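Local structure of activating signal cointegrator 1 complex subunit 2 (Homo sapiens, 6YXQ) at residues T258-F263 and Q272-H277; D278-L283 and H328-Q333; K80-V85 and G151-N156. The protein binds polyubiquitin chains and recruits ASCC3 and ALKBH3 to DNA alkylation damage, and takes part in the rescue of stalled ribosomes. All blocks are in the same frame, centred on the assembly; numbering follows the deposited sequence.

Contact 1 of 3, residues T258-F263 and Q272-H277; sequences TTLWAF and QTFQKH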
loop_
_atom_site.group_PDB
_atom_site.type_symbol
_atom_site.label_atom_id
_atom_site.label_comp_id
_atom_site.label_asym_id
_atom_site.label_seq_id
_atom_site.Cartn_x
_atom_site.Cartn_y
_atom_site.Cartn_z
ATOM N N THR B 258 -12.795 -3.755 7.601
ATOM C CA THR B 258 -12.416 -3.807 6.196
ATOM C C THR B 258 -11.064 -4.481 6.012
ATOM O O THR B 258 -10.899 -5.315 5.113
ATOM C CB THR B 258 -12.408 -2.396 5.616
ATOM O OG1 THR B 258 -13.675 -1.778 5.855
ATOM C CG2 THR B 258 -12.148 -2.425 4.132
ATOM N N THR B 259 -10.086 -4.156 6.867
ATOM C CA THR B 259 -8.757 -4.746 6.732
ATOM C C THR B 259 -8.786 -6.247 6.991
ATOM O O THR B 259 -8.229 -7.031 6.211
ATOM C CB THR B 259 -7.779 -4.062 7.681
ATOM O OG1 THR B 259 -7.854 -2.645 7.499
ATOM C CG2 THR B 259 -6.366 -4.530 7.399
ATOM N N LEU B 260 -9.425 -6.669 8.087
ATOM C CA LEU B 260 -9.535 -8.096 8.369
ATOM C C LEU B 260 -10.251 -8.832 7.240
ATOM O O LEU B 260 -9.801 -9.899 6.791
ATOM C CB LEU B 260 -10.264 -8.303 9.694
ATOM C CG LEU B 260 -9.452 -7.951 10.934
ATOM C CD1 LEU B 260 -10.220 -8.305 12.199
ATOM C CD2 LEU B 260 -8.130 -8.680 10.880
ATOM N N TRP B 261 -11.363 -8.273 6.757
ATOM C CA TRP B 261 -12.109 -8.943 5.706
ATOM C C TRP B 261 -11.300 -9.030 4.420
ATOM O O TRP B 261 -11.305 -10.069 3.754
ATOM C CB TRP B 261 -13.432 -8.225 5.454
ATOM C CG TRP B 261 -14.053 -8.666 4.183
ATOM C CD1 TRP B 261 -14.850 -9.760 3.994
ATOM C CD2 TRP B 261 -13.898 -8.054 2.902
ATOM N NE1 TRP B 261 -15.214 -9.857 2.673
ATOM C CE2 TRP B 261 -14.643 -8.819 1.981
ATOM C CE3 TRP B 261 -13.208 -6.929 2.445
ATOM C CZ2 TRP B 261 -14.719 -8.491 0.629
ATOM C CZ3 TRP B 261 -13.286 -6.606 1.103
ATOM C CH2 TRP B 261 -14.036 -7.385 0.211
ATOM N N ALA B 262 -10.611 -7.950 4.042
ATOM C CA ALA B 262 -9.796 -7.988 2.833
ATOM C C ALA B 262 -8.685 -9.016 2.960
ATOM O O ALA B 262 -8.386 -9.746 2.006
ATOM C CB ALA B 262 -9.215 -6.606 2.542
ATOM N N PHE B 263 -8.067 -9.097 4.138
ATOM C CA PHE B 263 -7.023 -10.091 4.334
ATOM C C PHE B 263 -7.567 -11.497 4.142
ATOM O O PHE B 263 -6.934 -12.326 3.483
ATOM C CB PHE B 263 -6.400 -9.951 5.719
ATOM C CG PHE B 263 -5.431 -11.042 6.046
ATOM C CD1 PHE B 263 -4.382 -11.327 5.190
ATOM C CD2 PHE B 263 -5.577 -11.794 7.200
ATOM C CE1 PHE B 263 -3.486 -12.334 5.485
ATOM C CE2 PHE B 263 -4.687 -12.804 7.504
ATOM C CZ PHE B 263 -3.639 -13.076 6.642
ATOM N N GLN B 272 -8.485 -20.746 9.949
ATOM C CA GLN B 272 -8.366 -21.662 11.075
ATOM C C GLN B 272 -7.530 -21.044 12.184
ATOM O O GLN B 272 -7.897 -21.125 13.364
ATOM C CB GLN B 272 -7.776 -22.994 10.624
ATOM C CG GLN B 272 -7.715 -24.028 11.735
ATOM C CD GLN B 272 -9.085 -24.381 12.308
ATOM O OE1 GLN B 272 -9.472 -23.894 13.374
ATOM N NE2 GLN B 272 -9.818 -25.242 11.604
ATOM N N THR B 273 -6.423 -20.391 11.824
ATOM C CA THR B 273 -5.668 -19.637 12.819
ATOM C C THR B 273 -6.580 -18.689 13.584
ATOM O O THR B 273 -6.510 -18.608 14.816
ATOM C CB THR B 273 -4.529 -18.868 12.147
ATOM O OG1 THR B 273 -3.812 -19.752 11.277
ATOM C CG2 THR B 273 -3.580 -18.294 13.189
ATOM N N PHE B 274 -7.481 -18.002 12.872
ATOM C CA PHE B 274 -8.455 -17.135 13.528
ATOM C C PHE B 274 -9.371 -17.936 14.444
ATOM O O PHE B 274 -9.586 -17.571 15.606
ATOM C CB PHE B 274 -9.286 -16.383 12.489
ATOM C CG PHE B 274 -8.667 -15.099 12.016
ATOM C CD1 PHE B 274 -7.639 -15.109 11.088
ATOM C CD2 PHE B 274 -9.136 -13.881 12.473
ATOM C CE1 PHE B 274 -7.076 -13.928 10.639
ATOM C CE2 PHE B 274 -8.572 -12.693 12.029
ATOM C CZ PHE B 274 -7.541 -12.717 11.109
ATOM N N GLN B 275 -9.922 -19.039 13.941
ATOM C CA GLN B 275 -10.926 -19.743 14.727
ATOM C C GLN B 275 -10.314 -20.451 15.927
ATOM O O GLN B 275 -11.015 -20.700 16.910
ATOM C CB GLN B 275 -11.696 -20.723 13.842
ATOM C CG GLN B 275 -12.892 -21.367 14.530
ATOM C CD GLN B 275 -13.819 -20.367 15.196
ATOM O OE1 GLN B 275 -14.005 -19.251 14.715
ATOM N NE2 GLN B 275 -14.410 -20.772 16.314
ATOM N N LYS B 276 -9.017 -20.758 15.875
ATOM C CA LYS B 276 -8.328 -21.272 17.052
ATOM C C LYS B 276 -8.488 -20.331 18.240
ATOM O O LYS B 276 -8.431 -20.769 19.396
ATOM C CB LYS B 276 -6.851 -21.498 16.718
ATOM C CG LYS B 276 -5.876 -21.264 17.855
ATOM C CD LYS B 276 -4.504 -21.813 17.504
ATOM C CE LYS B 276 -3.474 -21.456 18.558
ATOM N NZ LYS B 276 -2.189 -22.150 18.296
ATOM N N HIS B 277 -8.720 -19.045 17.978
ATOM C CA HIS B 277 -8.906 -18.053 19.029
ATOM C C HIS B 277 -10.374 -17.700 19.235
ATOM O O HIS B 277 -10.685 -16.595 19.691
ATOM C CB HIS B 277 -8.093 -16.795 18.723
ATOM C CG HIS B 277 -6.612 -16.975 18.881
ATOM N ND1 HIS B 277 -5.916 -16.495 19.969
ATOM C CD2 HIS B 277 -5.698 -17.581 18.088
ATOM C CE1 HIS B 277 -4.636 -16.793 19.838
ATOM N NE2 HIS B 277 -4.477 -17.451 18.704
#
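Phe-274 turns its ring toward helix 243-266 by placing CG anti to the carbonyl carbon (chi1 -86°), while Phe-263 has CG anti to the backbone N (chi1 173°), which brings the rims of the two rings together. The meeting is between Phe-263 CE2 and Phe-274 CE1, 4.1 Å apart. Each of these atoms lies near the plane of the other ring, so the pair touches edge against edge and is not a stack. The far end of the Phe-274 ring serves a second neighbour: Leu-260 CD2 sits at its edge, 4.1 Å from Phe-274 CZ and 4.2 Å from Phe-274 CE2. Leu-260 and Phe-263, three residues apart, thus point from one side of their helix toward the same ring. The backbones stay well separated, with 10.5 Å between Leu-260 CA and Phe-274 CA, and the interaction is carried by side-chain carbons without any hydrogen bond across it. All three residues are buried. Helix 162-172 borders Phe-263 through Ile-165, Leu-166 and Cys-169, and helix 193-216 borders Leu-260 and Phe-274 through Ile-205 and Leu-202. Leu-10 of the ASCC3 chain also packs on Leu-260, so the cluster lies beside the ASCC3 interface. Such a cluster, formed by two helices in succession across the short loop 267-270, is characteristic of the apolar interior of a largely helical fold.

Contact 2 of 3, residues D278-L283 and H328-Q333; sequences DFCYRL and HIILNQ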
loop_
_atom_site.group_PDB
_atom_site.type_symbol
_atom_site.label_atom_id
_atom_site.label_comp_id
_atom_site.label_asym_id
_atom_site.label_seq_id
_atom_site.Cartn_x
_atom_site.Cartn_y
_atom_site.Cartn_z
ATOM N N ASP B 278 -11.282 -18.620 18.899
ATOM C CA ASP B 278 -12.715 -18.462 19.151
ATOM C C ASP B 278 -13.262 -17.191 18.496
ATOM O O ASP B 278 -13.986 -16.409 19.113
ATOM C CB ASP B 278 -13.003 -18.480 20.655
ATOM C CG ASP B 278 -14.461 -18.774 20.973
ATOM O OD1 ASP B 278 -15.155 -19.375 20.119
ATOM O OD2 ASP B 278 -14.910 -18.399 22.080
ATOM N N PHE B 279 -12.922 -16.999 17.217
ATOM C CA PHE B 279 -13.199 -15.719 16.567
ATOM C C PHE B 279 -14.673 -15.559 16.205
ATOM O O PHE B 279 -15.247 -14.483 16.414
ATOM C CB PHE B 279 -12.327 -15.554 15.321
ATOM C CG PHE B 279 -12.133 -14.124 14.909
ATOM C CD1 PHE B 279 -11.149 -13.349 15.495
ATOM C CD2 PHE B 279 -12.940 -13.552 13.941
ATOM C CE1 PHE B 279 -10.971 -12.025 15.123
ATOM C CE2 PHE B 279 -12.771 -12.227 13.562
ATOM C CZ PHE B 279 -11.784 -11.463 14.157
ATOM N N CYS B 280 -15.293 -16.610 15.654
ATOM C CA CYS B 280 -16.705 -16.538 15.279
ATOM C C CYS B 280 -17.581 -16.085 16.435
ATOM O O CYS B 280 -18.477 -15.254 16.251
ATOM C CB CYS B 280 -17.194 -17.893 14.765
ATOM S SG CYS B 280 -16.615 -18.356 13.136
ATOM N N TYR B 281 -17.355 -16.638 17.632
ATOM C CA TYR B 281 -18.151 -16.213 18.777
ATOM C C TYR B 281 -17.785 -14.798 19.204
ATOM O O TYR B 281 -18.664 -14.002 19.567
ATOM C CB TYR B 281 -17.976 -17.174 19.954
ATOM C CG TYR B 281 -18.582 -16.628 21.231
ATOM C CD1 TYR B 281 -19.957 -16.485 21.359
ATOM C CD2 TYR B 281 -17.781 -16.214 22.287
ATOM C CE1 TYR B 281 -20.522 -15.965 22.509
ATOM C CE2 TYR B 281 -18.337 -15.692 23.446
ATOM C CZ TYR B 281 -19.708 -15.570 23.549
ATOM O OH TYR B 281 -20.267 -15.052 24.694
ATOM N N ARG B 282 -16.496 -14.462 19.169
ATOM C CA ARG B 282 -16.077 -13.150 19.648
ATOM C C ARG B 282 -16.693 -12.038 18.811
ATOM O O ARG B 282 -17.169 -11.034 19.352
ATOM C CB ARG B 282 -14.555 -13.056 19.660
ATOM C CG ARG B 282 -13.923 -13.597 20.940
ATOM C CD ARG B 282 -14.370 -12.805 22.153
ATOM N NE ARG B 282 -13.702 -11.507 22.247
ATOM C CZ ARG B 282 -12.478 -11.328 22.737
ATOM N NH1 ARG B 282 -11.777 -12.368 23.175
ATOM N NH2 ARG B 282 -11.952 -10.109 22.788
ATOM N N LEU B 283 -16.746 -12.217 17.491
ATOM C CA LEU B 283 -17.326 -11.163 16.671
ATOM C C LEU B 283 -18.842 -11.183 16.730
ATOM O O LEU B 283 -19.465 -10.125 16.631
ATOM C CB LEU B 283 -16.824 -11.250 15.225
ATOM C CG LEU B 283 -17.436 -12.152 14.163
ATOM C CD1 LEU B 283 -18.610 -11.488 13.483
ATOM C CD2 LEU B 283 -16.363 -12.464 13.144
ATOM N N HIS B 328 -18.735 -15.720 7.854
ATOM C CA HIS B 328 -19.059 -16.770 6.901
ATOM C C HIS B 328 -17.818 -17.320 6.211
ATOM O O HIS B 328 -17.769 -18.515 5.903
ATOM C CB HIS B 328 -20.053 -16.277 5.860
ATOM C CG HIS B 328 -20.530 -17.365 4.958
ATOM N ND1 HIS B 328 -20.090 -17.499 3.660
ATOM C CD2 HIS B 328 -21.374 -18.399 5.180
ATOM C CE1 HIS B 328 -20.659 -18.561 3.115
ATOM N NE2 HIS B 328 -21.443 -19.125 4.016
ATOM N N ILE B 329 -16.814 -16.478 5.948
ATOM C CA ILE B 329 -15.589 -16.966 5.320
ATOM C C ILE B 329 -14.933 -18.016 6.208
ATOM O O ILE B 329 -14.527 -19.091 5.739
ATOM C CB ILE B 329 -14.634 -15.796 5.018
ATOM C CG1 ILE B 329 -15.158 -14.955 3.860
ATOM C CG2 ILE B 329 -13.248 -16.293 4.678
ATOM C CD1 ILE B 329 -14.399 -13.662 3.670
ATOM N N ILE B 330 -14.859 -17.733 7.513
ATOM C CA ILE B 330 -14.249 -18.681 8.448
ATOM C C ILE B 330 -15.068 -19.966 8.522
ATOM O O ILE B 330 -14.525 -21.084 8.460
ATOM C CB ILE B 330 -14.095 -18.046 9.839
ATOM C CG1 ILE B 330 -13.213 -16.804 9.775
ATOM C CG2 ILE B 330 -13.508 -19.053 10.794
ATOM C CD1 ILE B 330 -13.123 -16.070 11.079
ATOM N N LEU B 331 -16.387 -19.822 8.692
ATOM C CA LEU B 331 -17.264 -20.983 8.753
ATOM C C LEU B 331 -17.076 -21.878 7.533
ATOM O O LEU B 331 -16.871 -23.091 7.660
ATOM C CB LEU B 331 -18.718 -20.523 8.863
ATOM C CG LEU B 331 -19.747 -21.616 9.140
ATOM C CD1 LEU B 331 -19.577 -22.158 10.557
ATOM C CD2 LEU B 331 -21.157 -21.099 8.919
ATOM N N ASN B 332 -17.143 -21.285 6.338
ATOM C CA ASN B 332 -16.990 -22.055 5.110
ATOM C C ASN B 332 -15.643 -22.757 5.070
ATOM O O ASN B 332 -15.575 -23.973 4.844
ATOM C CB ASN B 332 -17.155 -21.146 3.895
ATOM C CG ASN B 332 -17.023 -21.901 2.589
ATOM O OD1 ASN B 332 -17.950 -22.588 2.160
ATOM N ND2 ASN B 332 -15.862 -21.789 1.956
ATOM N N GLN B 333 -14.563 -22.010 5.337
ATOM C CA GLN B 333 -13.222 -22.561 5.178
ATOM C C GLN B 333 -12.986 -23.751 6.100
ATOM O O GLN B 333 -12.361 -24.738 5.694
ATOM C CB GLN B 333 -12.171 -21.479 5.424
ATOM C CG GLN B 333 -10.742 -21.943 5.184
ATOM C CD GLN B 333 -10.385 -22.020 3.710
ATOM O OE1 GLN B 333 -11.019 -21.381 2.871
ATOM N NE2 GLN B 333 -9.361 -22.807 3.390
#
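Ile-330 packs against Phe-279 and Cys-280 within an antiparallel helical hairpin, made by helix 279-300 and the long helix 306-340 that follows it. The direction can be checked from the neighbouring pairs: going forward along the first helix, Phe-279 also touches Ile-326, Cys-280 touches Phe-327, and Leu-283 reaches back as far as Leu-323. The contact therefore joins the first turn of helix 279-300 to the body of its partner. Here the backbones come fairly close, Cys-280 CA lying 7.6 Å from Ile-330 CA, and CB points toward the opposite helix in all three touching residues.

Ile-330 divides its two branches between its two partners. With CG1 anti to the carbonyl carbon (chi1 -60°) and CG2 anti to the backbone N, the longer branch carries CD1 to the aromatic residue and the shorter one meets the thiol. The side chains of Phe-279 and Ile-330 run at about a right angle to each other, and the methyl approaches the ring obliquely. No hydrogen bond crosses the contact, whose three main residues are buried. Helix 348-359 flanks it, Ile-357 touching both Cys-280 and Leu-331, while Phe-354 and Phe-358 of that helix add to the packing on Leu-331. From the preceding helix 271-275, the side chains of Cys-271 and Gln-275 both touch Ile-330.

Two apolar approaches make up the contact itself: Phe-279 CD2 lies 3.8 Å from Ile-330 CD1, and Cys-280 SG lies 4.0 Å from Ile-330 CG2.

Contact 3 of 3, residues K80-V85 and G151-N156; sequences KFWCQV and GEILYN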
loop_
_atom_site.group_PDB
_atom_site.type_symbol
_atom_site.label_atom_id
_atom_site.label_comp_id
_atom_site.label_asym_id
_atom_site.label_seq_id
_atom_site.Cartn_x
_atom_site.Cartn_y
_atom_site.Cartn_z
ATOM N N LYS B 80 21.238 -7.060 -7.744
ATOM C CA LYS B 80 21.442 -5.804 -7.032
ATOM C C LYS B 80 20.170 -5.305 -6.353
ATOM O O LYS B 80 20.253 -4.666 -5.296
ATOM C CB LYS B 80 22.008 -4.747 -7.987
ATOM C CG LYS B 80 23.220 -5.248 -8.780
ATOM C CD LYS B 80 23.629 -4.306 -9.912
ATOM C CE LYS B 80 24.023 -5.069 -11.188
ATOM N NZ LYS B 80 25.237 -5.926 -11.092
ATOM N N PHE B 81 18.997 -5.599 -6.922
ATOM C CA PHE B 81 17.743 -5.242 -6.261
ATOM C C PHE B 81 17.598 -5.978 -4.940
ATOM O O PHE B 81 17.207 -5.391 -3.923
ATOM C CB PHE B 81 16.550 -5.554 -7.168
ATOM C CG PHE B 81 15.234 -5.655 -6.436
ATOM C CD1 PHE B 81 14.524 -4.514 -6.096
ATOM C CD2 PHE B 81 14.702 -6.891 -6.097
ATOM C CE1 PHE B 81 13.310 -4.601 -5.425
ATOM C CE2 PHE B 81 13.492 -6.983 -5.423
ATOM C CZ PHE B 81 12.793 -5.836 -5.091
ATOM N N TRP B 82 17.900 -7.276 -4.941
ATOM C CA TRP B 82 17.776 -8.057 -3.717
ATOM C C TRP B 82 18.814 -7.633 -2.686
ATOM O O TRP B 82 18.512 -7.566 -1.487
ATOM C CB TRP B 82 17.885 -9.546 -4.038
ATOM C CG TRP B 82 16.561 -10.162 -4.365
ATOM C CD1 TRP B 82 16.128 -10.579 -5.591
ATOM C CD2 TRP B 82 15.492 -10.423 -3.450
ATOM N NE1 TRP B 82 14.855 -11.088 -5.494
ATOM C CE2 TRP B 82 14.442 -11.004 -4.189
ATOM C CE3 TRP B 82 15.322 -10.229 -2.074
ATOM C CZ2 TRP B 82 13.238 -11.388 -3.600
ATOM C CZ3 TRP B 82 14.126 -10.610 -1.490
ATOM C CH2 TRP B 82 13.100 -11.183 -2.252
ATOM N N CYS B 83 20.038 -7.332 -3.130
ATOM C CA CYS B 83 21.030 -6.755 -2.227
ATOM C C CYS B 83 20.486 -5.500 -1.563
ATOM O O CYS B 83 20.570 -5.339 -0.336
ATOM C CB CYS B 83 22.317 -6.430 -2.986
ATOM S SG CYS B 83 23.323 -7.846 -3.422
ATOM N N GLN B 84 19.922 -4.596 -2.366
ATOM C CA GLN B 84 19.401 -3.349 -1.824
ATOM C C GLN B 84 18.311 -3.615 -0.793
ATOM O O GLN B 84 18.360 -3.085 0.322
ATOM C CB GLN B 84 18.885 -2.464 -2.960
ATOM C CG GLN B 84 18.642 -1.015 -2.565
ATOM C CD GLN B 84 19.926 -0.235 -2.358
ATOM O OE1 GLN B 84 20.995 -0.648 -2.804
ATOM N NE2 GLN B 84 19.824 0.900 -1.680
ATOM N N VAL B 85 17.337 -4.470 -1.134
ATOM C CA VAL B 85 16.196 -4.678 -0.237
ATOM C C VAL B 85 16.633 -5.359 1.053
ATOM O O VAL B 85 16.075 -5.104 2.129
ATOM C CB VAL B 85 15.068 -5.468 -0.932
ATOM C CG1 VAL B 85 14.696 -4.824 -2.248
ATOM C CG2 VAL B 85 15.437 -6.923 -1.118
ATOM N N GLY B 151 12.596 -17.668 2.257
ATOM C CA GLY B 151 11.705 -17.339 3.360
ATOM C C GLY B 151 12.446 -16.823 4.579
ATOM O O GLY B 151 11.936 -15.965 5.314
ATOM N N GLU B 152 13.647 -17.351 4.822
ATOM C CA GLU B 152 14.503 -16.796 5.862
ATOM C C GLU B 152 14.759 -15.321 5.602
ATOM O O GLU B 152 14.559 -14.483 6.491
ATOM C CB GLU B 152 15.816 -17.574 5.936
ATOM C CG GLU B 152 16.452 -17.620 7.315
ATOM C CD GLU B 152 17.418 -18.780 7.470
ATOM O OE1 GLU B 152 17.571 -19.286 8.605
ATOM O OE2 GLU B 152 18.026 -19.183 6.453
ATOM N N ILE B 153 15.152 -14.977 4.368
ATOM C CA ILE B 153 15.369 -13.572 4.013
ATOM C C ILE B 153 14.116 -12.749 4.291
ATOM O O ILE B 153 14.170 -11.677 4.919
ATOM C CB ILE B 153 15.781 -13.449 2.537
ATOM C CG1 ILE B 153 17.241 -13.841 2.333
ATOM C CG2 ILE B 153 15.525 -12.038 2.036
ATOM C CD1 ILE B 153 17.574 -14.128 0.882
ATOM N N LEU B 154 12.967 -13.249 3.817
ATOM C CA LEU B 154 11.697 -12.532 3.918
ATOM C C LEU B 154 11.326 -12.205 5.348
ATOM O O LEU B 154 11.272 -11.023 5.723
ATOM C CB LEU B 154 10.571 -13.335 3.294
ATOM C CG LEU B 154 10.537 -13.518 1.803
ATOM C CD1 LEU B 154 9.083 -13.582 1.390
ATOM C CD2 LEU B 154 11.263 -12.367 1.145
ATOM N N TYR B 155 11.010 -13.250 6.137
ATOM C CA TYR B 155 10.788 -13.032 7.554
ATOM C C TYR B 155 11.851 -12.151 8.130
ATOM O O TYR B 155 11.589 -11.407 9.041
ATOM C CB TYR B 155 10.712 -14.327 8.359
ATOM C CG TYR B 155 10.143 -14.145 9.762
ATOM C CD1 TYR B 155 10.896 -13.617 10.832
ATOM C CD2 TYR B 155 8.827 -14.476 10.005
ATOM C CE1 TYR B 155 10.320 -13.470 12.105
ATOM C CE2 TYR B 155 8.255 -14.329 11.270
ATOM C CZ TYR B 155 9.004 -13.826 12.309
ATOM O OH TYR B 155 8.437 -13.680 13.557
ATOM N N ASN B 156 13.054 -12.224 7.703
ATOM C CA ASN B 156 13.946 -11.843 8.797
ATOM C C ASN B 156 14.720 -10.578 8.544
ATOM O O ASN B 156 15.471 -10.154 9.396
ATOM C CB ASN B 156 15.043 -12.871 9.112
ATOM C CG ASN B 156 14.739 -13.550 10.369
ATOM O OD1 ASN B 156 14.537 -12.889 11.418
ATOM N ND2 ASN B 156 14.645 -14.816 10.361
#
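The indole of Trp-82 meets Ile-153 and Leu-154 with its six-membered ring: Leu-154 CD2 lies at the edge, near the ring plane, whereas Ile-153 CG2 approaches obliquely. On one face of the indole, Phe-81 CE2 of the same helix stands 4.2 Å above the plane of the Trp-82 ring, offset toward its rim. The phenyl ring of Phe-81 is in turn covered on one face by Val-85 CG1, one helical turn further on. This is a helix-helix contact in the N-terminal, largely helical part of the chain, joining helix 78-87 to the last turns of helix 147-156.

With Trp-82 CA and Ile-153 CA 9.8 Å apart, the backbones do not meet, and the indole and the two aliphatic side chains bridge the gap between them. CB of Ile-153 points toward the other helix. Leu-154 starts off to the side, and with CG anti to the carbonyl carbon (chi1 -70°) its CD2 methyl still arrives at the indole. Neither hydrogen bonds nor charges link the two segments, so the contact rests on apolar atoms alone. Trp-82 is buried with further help from Met-134 of helix 114-135 and from Ile-145, and its ring meets that of His-78 with the planes at about 55°. On the neighbouring Phe-81, Arg-133 makes a cation-pi interaction. The two touches fall on adjacent carbons of the indole: Trp-82 CH2 is 4.0 Å from Leu-154 CD2, and Trp-82 CZ3 is 4.1 Å from Ile-153 CG2.

In this N-terminal, largely helical part of ASCC2, contacts 1 and 2 adjoin, their centres 8 Å apart; helix 271-275 and helix 279-300 follow each other in the chain. Gln-275 OE1 probably accepts a hydrogen bond from Cys-280 N (3.1 Å), and Gln-275 CB packs on Ile-330 CG2 at 3.9 Å; the rings of Phe-274 and Phe-279 meet edge-to-face. Contact 3 is separate: its centre lies about 27 Å from that of contact 1 and about 35 Å from that of contact 2, which is on the opposite side of the chain's centre. Of the three, contact 1 alone is touched by the ASCC3 chain, where His-178 of ASCC3 meets Trp-261 edge-to-face.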